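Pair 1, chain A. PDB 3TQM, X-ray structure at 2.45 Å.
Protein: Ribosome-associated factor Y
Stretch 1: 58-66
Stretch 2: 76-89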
# COMPACT_ATOMS: atom_id res chain seq x y z
N GLY A 58 12.27 13.12 4.09
CA GLY A 58 11.83 14.05 5.11
C GLY A 58 10.56 13.68 5.84
O GLY A 58 10.24 14.28 6.86
N SER A 59 9.82 12.70 5.32
CA SER A 59 8.55 12.32 5.94
C SER A 59 8.17 10.87 5.69
O SER A 59 8.84 10.16 4.95
CB SER A 59 7.42 13.25 5.47
OG SER A 59 7.33 13.27 4.05
N THR A 60 7.08 10.44 6.32
CA THR A 60 6.62 9.07 6.21
C THR A 60 5.10 9.02 6.14
O THR A 60 4.41 9.70 6.91
CB THR A 60 7.09 8.22 7.41
OG1 THR A 60 8.52 8.26 7.49
CG2 THR A 60 6.65 6.78 7.25
N ILE A 61 4.57 8.23 5.21
CA ILE A 61 3.13 8.07 5.07
C ILE A 61 2.69 6.70 5.57
O ILE A 61 3.20 5.67 5.12
CB ILE A 61 2.69 8.24 3.60
CG1 ILE A 61 2.89 9.69 3.14
CG2 ILE A 61 1.23 7.83 3.43
CD1 ILE A 61 2.44 9.96 1.71
N ASN A 62 1.73 6.69 6.49
CA ASN A 62 1.11 5.44 6.94
C ASN A 62 -0.37 5.44 6.58
O ASN A 62 -1.11 6.35 6.96
CB ASN A 62 1.27 5.25 8.45
CG ASN A 62 2.72 5.07 8.86
OD1 ASN A 62 3.30 4.00 8.69
ND2 ASN A 62 3.31 6.12 9.41
N ALA A 63 -0.80 4.42 5.84
CA ALA A 63 -2.20 4.32 5.42
C ALA A 63 -2.72 2.90 5.59
O ALA A 63 -1.99 1.93 5.42
CB ALA A 63 -2.34 4.77 3.97
N GLN A 64 -4.01 2.78 5.93
CA GLN A 64 -4.64 1.48 6.11
C GLN A 64 -6.05 1.46 5.53
O GLN A 64 -6.79 2.44 5.63
CB GLN A 64 -4.69 1.12 7.60
CG GLN A 64 -5.18 -0.30 7.87
CD GLN A 64 -5.46 -0.54 9.34
OE1 GLN A 64 -6.33 0.10 9.93
NE2 GLN A 64 -4.72 -1.47 9.94
N ALA A 65 -6.42 0.34 4.91
CA ALA A 65 -7.76 0.16 4.37
C ALA A 65 -8.22 -1.28 4.58
O ALA A 65 -7.40 -2.15 4.88
CB ALA A 65 -7.78 0.51 2.89
N GLU A 66 -9.52 -1.51 4.44
CA GLU A 66 -10.07 -2.84 4.67
C GLU A 66 -11.36 -3.07 3.89
O GLU A 66 -12.04 -2.13 3.50
CB GLU A 66 -10.33 -3.05 6.17
CG GLU A 66 -11.49 -2.23 6.72
CD GLU A 66 -11.72 -2.47 8.20
OE1 GLU A 66 -10.74 -2.48 8.97
OE2 GLU A 66 -12.89 -2.65 8.60
N LEU A 76 -8.35 0.12 -2.59
CA LEU A 76 -8.72 1.19 -1.67
C LEU A 76 -7.50 1.88 -1.06
O LEU A 76 -7.46 3.10 -0.95
CB LEU A 76 -9.63 0.65 -0.56
CG LEU A 76 -11.14 0.63 -0.81
CD1 LEU A 76 -11.47 0.03 -2.17
CD2 LEU A 76 -11.86 -0.12 0.30
N LEU A 77 -6.51 1.08 -0.68
CA LEU A 77 -5.31 1.61 -0.05
C LEU A 77 -4.54 2.52 -1.00
O LEU A 77 -3.90 3.48 -0.57
CB LEU A 77 -4.40 0.47 0.43
CG LEU A 77 -3.13 0.89 1.17
CD1 LEU A 77 -3.47 1.75 2.38
CD2 LEU A 77 -2.32 -0.32 1.58
N MSE A 78 -4.60 2.22 -2.29
CA MSE A 78 -3.94 3.04 -3.30
C MSE A 78 -4.52 4.45 -3.32
O MSE A 78 -3.78 5.43 -3.42
CB MSE A 78 -4.04 2.40 -4.68
CG MSE A 78 -3.39 1.03 -4.80
SE MSE A 78 -1.49 1.00 -4.37
CE MSE A 78 -1.60 0.35 -2.53
N HIS A 79 -5.84 4.55 -3.24
CA HIS A 79 -6.51 5.85 -3.22
C HIS A 79 -6.12 6.66 -2.00
O HIS A 79 -5.91 7.87 -2.08
CB HIS A 79 -8.03 5.69 -3.27
CG HIS A 79 -8.54 5.11 -4.55
ND1 HIS A 79 -8.55 5.81 -5.73
CD2 HIS A 79 -9.08 3.90 -4.82
CE1 HIS A 79 -9.06 5.05 -6.69
NE2 HIS A 79 -9.39 3.89 -6.16
N LYS A 80 -6.02 5.99 -0.85
CA LYS A 80 -5.59 6.65 0.37
C LYS A 80 -4.14 7.11 0.26
O LYS A 80 -3.79 8.19 0.73
CB LYS A 80 -5.76 5.72 1.58
CG LYS A 80 -7.20 5.49 1.98
CD LYS A 80 -7.31 4.78 3.32
CE LYS A 80 -8.75 4.78 3.82
NZ LYS A 80 -8.87 4.18 5.18
N LEU A 81 -3.30 6.29 -0.38
CA LEU A 81 -1.91 6.66 -0.60
C LEU A 81 -1.80 7.89 -1.51
O LEU A 81 -1.09 8.84 -1.19
CB LEU A 81 -1.13 5.49 -1.20
CG LEU A 81 -0.73 4.34 -0.28
CD1 LEU A 81 0.23 3.41 -1.00
CD2 LEU A 81 -0.11 4.87 1.00
N GLU A 82 -2.50 7.85 -2.64
CA GLU A 82 -2.48 8.96 -3.58
C GLU A 82 -2.92 10.26 -2.92
O GLU A 82 -2.31 11.31 -3.12
CB GLU A 82 -3.35 8.66 -4.80
CG GLU A 82 -2.84 7.50 -5.64
CD GLU A 82 -3.20 7.64 -7.11
OE1 GLU A 82 -4.40 7.61 -7.43
OE2 GLU A 82 -2.27 7.79 -7.93
N THR A 83 -3.97 10.17 -2.12
CA THR A 83 -4.42 11.32 -1.34
C THR A 83 -3.28 11.86 -0.49
O THR A 83 -2.98 13.05 -0.51
CB THR A 83 -5.60 10.95 -0.41
OG1 THR A 83 -6.72 10.53 -1.20
CG2 THR A 83 -6.00 12.14 0.44
N GLN A 84 -2.63 10.97 0.26
CA GLN A 84 -1.55 11.36 1.16
C GLN A 84 -0.33 11.89 0.42
O GLN A 84 0.37 12.78 0.91
CB GLN A 84 -1.16 10.20 2.08
CG GLN A 84 -2.22 9.85 3.11
CD GLN A 84 -2.67 11.05 3.91
OE1 GLN A 84 -3.86 11.31 4.05
NE2 GLN A 84 -1.71 11.80 4.44
N LEU A 85 -0.08 11.35 -0.77
CA LEU A 85 1.00 11.82 -1.62
C LEU A 85 0.69 13.21 -2.17
O LEU A 85 1.59 14.04 -2.32
CB LEU A 85 1.27 10.83 -2.75
CG LEU A 85 2.07 9.58 -2.39
CD1 LEU A 85 1.91 8.50 -3.44
CD2 LEU A 85 3.54 9.93 -2.19
N SER A 86 -0.57 13.47 -2.47
CA SER A 86 -0.97 14.78 -2.97
C SER A 86 -0.83 15.86 -1.90
O SER A 86 -0.52 17.01 -2.21
CB SER A 86 -2.39 14.75 -3.53
OG SER A 86 -2.43 14.10 -4.79
N LYS A 87 -1.07 15.50 -0.64
CA LYS A 87 -0.85 16.42 0.47
C LYS A 87 0.64 16.68 0.63
O LYS A 87 1.07 17.82 0.82
CB LYS A 87 -1.44 15.87 1.76
CG LYS A 87 -2.96 15.86 1.80
CD LYS A 87 -3.48 15.37 3.14
CE LYS A 87 -5.00 15.44 3.21
NZ LYS A 87 -5.54 14.90 4.49
N TYR A 88 1.43 15.61 0.57
CA TYR A 88 2.87 15.70 0.62
C TYR A 88 3.37 16.70 -0.43
O TYR A 88 4.14 17.61 -0.12
CB TYR A 88 3.50 14.33 0.37
CG TYR A 88 4.96 14.36 -0.00
CD1 TYR A 88 5.94 14.42 0.98
CD2 TYR A 88 5.35 14.33 -1.33
CE1 TYR A 88 7.28 14.45 0.64
CE2 TYR A 88 6.69 14.36 -1.68
CZ TYR A 88 7.65 14.42 -0.69
OH TYR A 88 8.98 14.45 -1.03
N LYS A 89 2.92 16.52 -1.66
CA LYS A 89 3.31 17.40 -2.76
C LYS A 89 2.85 18.84 -2.50
O LYS A 89 3.56 19.79 -2.81
CB LYS A 89 2.73 16.89 -4.08
CG LYS A 89 3.05 17.76 -5.28
CD LYS A 89 2.38 17.21 -6.53
CE LYS A 89 2.73 18.04 -7.75
NZ LYS A 89 2.05 17.51 -8.97

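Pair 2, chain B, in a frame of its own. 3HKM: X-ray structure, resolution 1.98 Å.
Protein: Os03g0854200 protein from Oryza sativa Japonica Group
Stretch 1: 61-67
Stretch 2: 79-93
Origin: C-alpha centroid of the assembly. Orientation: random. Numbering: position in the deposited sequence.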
# COMPACT_ATOMS: atom_id res chain seq x y z
N SER B 61 2.87 -10.03 -16.44
CA SER B 61 1.85 -10.34 -15.43
C SER B 61 2.34 -9.99 -14.04
O SER B 61 3.49 -10.25 -13.68
CB SER B 61 1.50 -11.83 -15.47
OG SER B 61 1.07 -12.22 -16.76
N ILE B 62 1.45 -9.39 -13.26
CA ILE B 62 1.69 -9.14 -11.84
C ILE B 62 0.59 -9.86 -11.08
O ILE B 62 -0.59 -9.68 -11.37
CB ILE B 62 1.72 -7.63 -11.50
CG1 ILE B 62 3.07 -7.00 -11.86
CG2 ILE B 62 1.49 -7.41 -10.01
CD1 ILE B 62 3.29 -6.77 -13.34
N GLU B 63 0.98 -10.72 -10.13
CA GLU B 63 0.01 -11.48 -9.35
C GLU B 63 0.25 -11.27 -7.85
O GLU B 63 1.38 -11.03 -7.44
CB GLU B 63 0.11 -12.97 -9.71
CG GLU B 63 0.06 -13.21 -11.21
CD GLU B 63 -0.31 -14.64 -11.57
OE1 GLU B 63 -0.05 -15.54 -10.75
OE2 GLU B 63 -0.84 -14.85 -12.69
N VAL B 64 -0.81 -11.36 -7.04
CA VAL B 64 -0.70 -11.06 -5.62
C VAL B 64 -1.52 -11.99 -4.72
O VAL B 64 -2.68 -12.29 -5.00
CB VAL B 64 -1.11 -9.59 -5.33
CG1 VAL B 64 -0.65 -9.17 -3.94
CG2 VAL B 64 -0.54 -8.66 -6.40
N VAL B 65 -0.91 -12.46 -3.65
CA VAL B 65 -1.62 -13.22 -2.64
C VAL B 65 -1.46 -12.54 -1.29
O VAL B 65 -0.35 -12.29 -0.82
CB VAL B 65 -1.20 -14.72 -2.60
CG1 VAL B 65 0.08 -14.96 -3.38
CG2 VAL B 65 -1.09 -15.24 -1.17
N TRP B 66 -2.61 -12.22 -0.69
CA TRP B 66 -2.68 -11.53 0.58
C TRP B 66 -2.83 -12.59 1.67
O TRP B 66 -3.75 -13.39 1.62
CB TRP B 66 -3.89 -10.60 0.59
CG TRP B 66 -3.68 -9.28 1.27
CD1 TRP B 66 -3.27 -8.10 0.68
CD2 TRP B 66 -3.88 -8.98 2.65
NE1 TRP B 66 -3.20 -7.11 1.62
CE2 TRP B 66 -3.57 -7.62 2.83
CE3 TRP B 66 -4.29 -9.74 3.75
CZ2 TRP B 66 -3.66 -6.99 4.07
CZ3 TRP B 66 -4.37 -9.12 4.97
CH2 TRP B 66 -4.06 -7.76 5.13
N LYS B 67 -1.92 -12.59 2.63
CA LYS B 67 -1.90 -13.61 3.67
C LYS B 67 -2.12 -13.00 5.05
O LYS B 67 -1.36 -12.12 5.46
CB LYS B 67 -0.59 -14.41 3.63
CG LYS B 67 -0.15 -14.78 2.21
CD LYS B 67 0.44 -16.18 2.11
CE LYS B 67 1.90 -16.25 2.51
NZ LYS B 67 2.50 -17.57 2.13
N GLU B 79 -10.59 -8.29 -0.11
CA GLU B 79 -10.86 -7.13 -0.94
C GLU B 79 -9.59 -6.30 -0.96
O GLU B 79 -9.28 -5.63 -1.94
CB GLU B 79 -12.04 -6.33 -0.39
CG GLU B 79 -11.77 -5.66 0.93
CD GLU B 79 -13.05 -5.21 1.62
OE1 GLU B 79 -12.98 -4.27 2.45
OE2 GLU B 79 -14.11 -5.81 1.31
N TYR B 80 -8.84 -6.36 0.14
CA TYR B 80 -7.54 -5.71 0.21
C TYR B 80 -6.61 -6.34 -0.81
O TYR B 80 -5.86 -5.64 -1.50
CB TYR B 80 -6.94 -5.84 1.62
CG TYR B 80 -7.57 -4.93 2.65
CD1 TYR B 80 -8.48 -3.94 2.27
CD2 TYR B 80 -7.23 -5.03 4.00
CE1 TYR B 80 -9.06 -3.10 3.21
CE2 TYR B 80 -7.80 -4.19 4.94
CZ TYR B 80 -8.71 -3.23 4.54
OH TYR B 80 -9.28 -2.39 5.47
N GLU B 81 -6.67 -7.67 -0.90
CA GLU B 81 -5.87 -8.42 -1.86
C GLU B 81 -6.18 -7.93 -3.26
O GLU B 81 -5.27 -7.78 -4.09
CB GLU B 81 -6.19 -9.92 -1.75
CG GLU B 81 -5.50 -10.80 -2.78
CD GLU B 81 -5.83 -12.28 -2.62
OE1 GLU B 81 -4.90 -13.11 -2.58
OE2 GLU B 81 -7.03 -12.62 -2.51
N MET B 82 -7.47 -7.68 -3.51
CA MET B 82 -7.97 -7.21 -4.79
C MET B 82 -7.51 -5.79 -5.10
O MET B 82 -6.97 -5.52 -6.17
CB MET B 82 -9.51 -7.29 -4.81
CG MET B 82 -10.16 -7.14 -6.18
SD MET B 82 -10.25 -5.44 -6.80
CE MET B 82 -11.20 -4.63 -5.51
N THR B 83 -7.71 -4.88 -4.15
CA THR B 83 -7.29 -3.50 -4.35
C THR B 83 -5.80 -3.43 -4.63
O THR B 83 -5.37 -2.75 -5.56
CB THR B 83 -7.65 -2.62 -3.13
OG1 THR B 83 -9.03 -2.82 -2.79
CG2 THR B 83 -7.42 -1.15 -3.46
N LEU B 84 -5.02 -4.14 -3.81
CA LEU B 84 -3.57 -4.22 -3.96
C LEU B 84 -3.14 -4.68 -5.36
O LEU B 84 -2.25 -4.10 -5.96
CB LEU B 84 -2.99 -5.15 -2.88
CG LEU B 84 -1.48 -5.28 -2.70
CD1 LEU B 84 -0.81 -3.92 -2.52
CD2 LEU B 84 -1.19 -6.18 -1.51
N LYS B 85 -3.81 -5.71 -5.89
CA LYS B 85 -3.52 -6.21 -7.23
C LYS B 85 -3.85 -5.16 -8.30
O LYS B 85 -3.09 -4.97 -9.25
CB LYS B 85 -4.29 -7.53 -7.49
CG LYS B 85 -3.65 -8.51 -8.51
CD LYS B 85 -4.58 -9.70 -8.80
CE LYS B 85 -3.89 -10.90 -9.49
NZ LYS B 85 -3.46 -12.01 -8.57
N ARG B 86 -4.98 -4.47 -8.15
CA ARG B 86 -5.35 -3.37 -9.03
C ARG B 86 -4.29 -2.28 -9.03
O ARG B 86 -3.91 -1.77 -10.08
CB ARG B 86 -6.66 -2.72 -8.57
CG ARG B 86 -7.94 -3.28 -9.18
CD ARG B 86 -9.14 -3.00 -8.24
NE ARG B 86 -9.48 -1.58 -8.08
CZ ARG B 86 -8.89 -0.74 -7.22
NH1 ARG B 86 -7.90 -1.14 -6.43
NH2 ARG B 86 -9.29 0.53 -7.15
N THR B 87 -3.85 -1.93 -7.83
CA THR B 87 -2.90 -0.83 -7.62
C THR B 87 -1.52 -1.16 -8.18
O THR B 87 -0.89 -0.31 -8.82
CB THR B 87 -2.73 -0.53 -6.12
OG1 THR B 87 -4.02 -0.32 -5.51
CG2 THR B 87 -1.87 0.70 -5.92
N LEU B 88 -1.06 -2.38 -7.94
CA LEU B 88 0.26 -2.79 -8.38
C LEU B 88 0.32 -2.94 -9.89
O LEU B 88 1.23 -2.42 -10.53
CB LEU B 88 0.69 -4.08 -7.71
CG LEU B 88 1.03 -4.00 -6.22
CD1 LEU B 88 1.74 -5.26 -5.84
CD2 LEU B 88 1.89 -2.79 -5.92
N GLN B 89 -0.64 -3.66 -10.46
CA GLN B 89 -0.73 -3.80 -11.91
C GLN B 89 -0.75 -2.42 -12.56
O GLN B 89 -0.19 -2.21 -13.65
CB GLN B 89 -1.97 -4.61 -12.30
CG GLN B 89 -1.90 -6.07 -11.87
CD GLN B 89 -3.15 -6.87 -12.21
OE1 GLN B 89 -4.26 -6.34 -12.24
NE2 GLN B 89 -2.96 -8.16 -12.45
N SER B 90 -1.38 -1.48 -11.87
CA SER B 90 -1.46 -0.09 -12.31
C SER B 90 -0.10 0.61 -12.41
O SER B 90 0.20 1.24 -13.43
CB SER B 90 -2.37 0.70 -11.36
OG SER B 90 -2.39 2.07 -11.71
N ILE B 91 0.71 0.50 -11.37
CA ILE B 91 1.96 1.26 -11.33
C ILE B 91 3.10 0.58 -12.07
O ILE B 91 4.05 1.23 -12.46
CB ILE B 91 2.43 1.55 -9.89
CG1 ILE B 91 3.10 0.32 -9.28
CG2 ILE B 91 1.28 2.08 -9.03
CD1 ILE B 91 3.64 0.55 -7.88
N CYS B 92 2.99 -0.73 -12.27
CA CYS B 92 4.03 -1.49 -12.96
C CYS B 92 4.02 -1.19 -14.45
O CYS B 92 2.96 -1.14 -15.07
CB CYS B 92 3.85 -2.99 -12.71
SG CYS B 92 4.38 -3.56 -11.07
N LEU B 93 5.20 -0.99 -15.02
CA LEU B 93 5.30 -0.89 -16.48
C LEU B 93 5.30 -2.29 -17.10
O LEU B 93 6.24 -3.07 -16.93
CB LEU B 93 6.53 -0.08 -16.90
CG LEU B 93 6.51 0.34 -18.37
CD1 LEU B 93 5.09 0.72 -18.79
CD2 LEU B 93 7.48 1.48 -18.65

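A strand laid antiparallel against a helix presents every second side chain to its partner, and the helix answers with residues spaced three or four apart. Pair 1 and pair 2 show how differently one such frame can be filled. In both, the N-to-C directions of strand and helix make an angle of 151°, with axes 7.5 Å apart at closest approach in pair 1 and 7.8 Å in pair 2. Fourteen central residues superpose with an RMSD of 1.0 Å. The inward strand positions match as I61(A) with I62(B), A63(A) with V64(B), and A65(A) with W66(B); those touching them on the helix match as L76(A) with Y80(B), L77(A) with E81(B), K80(A) with L84(B), L81(A) with K85(B), and Q84(A) with L88(B).

Isoleucine occupies the first position in both pairs. Both isoleucines pack on the matched Q84(A)/L88(B) position, with different rotamers and with different atoms. I61(A), m,t, sends CD1 to within 3.6 Å of CB of Q84(A), and also to 4.1 Å from CD2 of L85(A). I62(B), m,p, packs CG2 at 4.1 Å from CB of L88(B), and also CG1 at 3.8 Å from SG of C92(B), the first residue to leave helical geometry.

At the middle position the strand residue is small in pair 1, and leucines reach in to it: CB of A63(A) lies 3.6 Å from CD1 of L77(A) and 3.7 Å from CD2 of L81(A). Both leucines leave the helix sideways and bring their ends nearer. Pair 2 puts more bulk on the strand. V64(B) packs CG1 at 3.9 Å from CD2 of L84(B) and CG2 at 4.1 Å from CD1 of L88(B). The positions of the two pair 1 leucines are held there by E81(B) and K85(B), yet the aliphatic part of the lysine still serves as packing surface, its CG being 3.8 Å from CG2 of V64(B).

The third position differs most in size, although the CA atoms of A65(A) and W66(B) fall within 0.1 Å of each other. The small A65(A) meets the helix near its backbone, with its CB 3.9 Å from CB of L76(A) and 4.2 Å from CB of L77(A); the helix is no farther from W66(B). The ring of W66(B) lies against the helix: CB of Y80(B) sits over one face, 4.2 Å from the centroid of its five-membered ring, while CD2 of L84(B) approaches the ring edge, 3.6 Å from CD1 of W66(B). The indole NE1 pays a price, buried without a partner.

Polar groups tie side chains of the helix to the strand backbone in both pairs, from different positions. In pair 1, NZ of K80(A) donates to O of Q64(A) at 2.7 Å; its match, L84(B), is apolar. In pair 2, OE1 of E81(B) accepts from N of W66(B) at 3.1 Å, and NE2 of Q89(B) donates to O of I62(B) at 3.0 Å. The general lesson is that the frame fixes which positions face inward, while bulk, hydrophobicity and hydrogen bonding can be distributed among them in different ways.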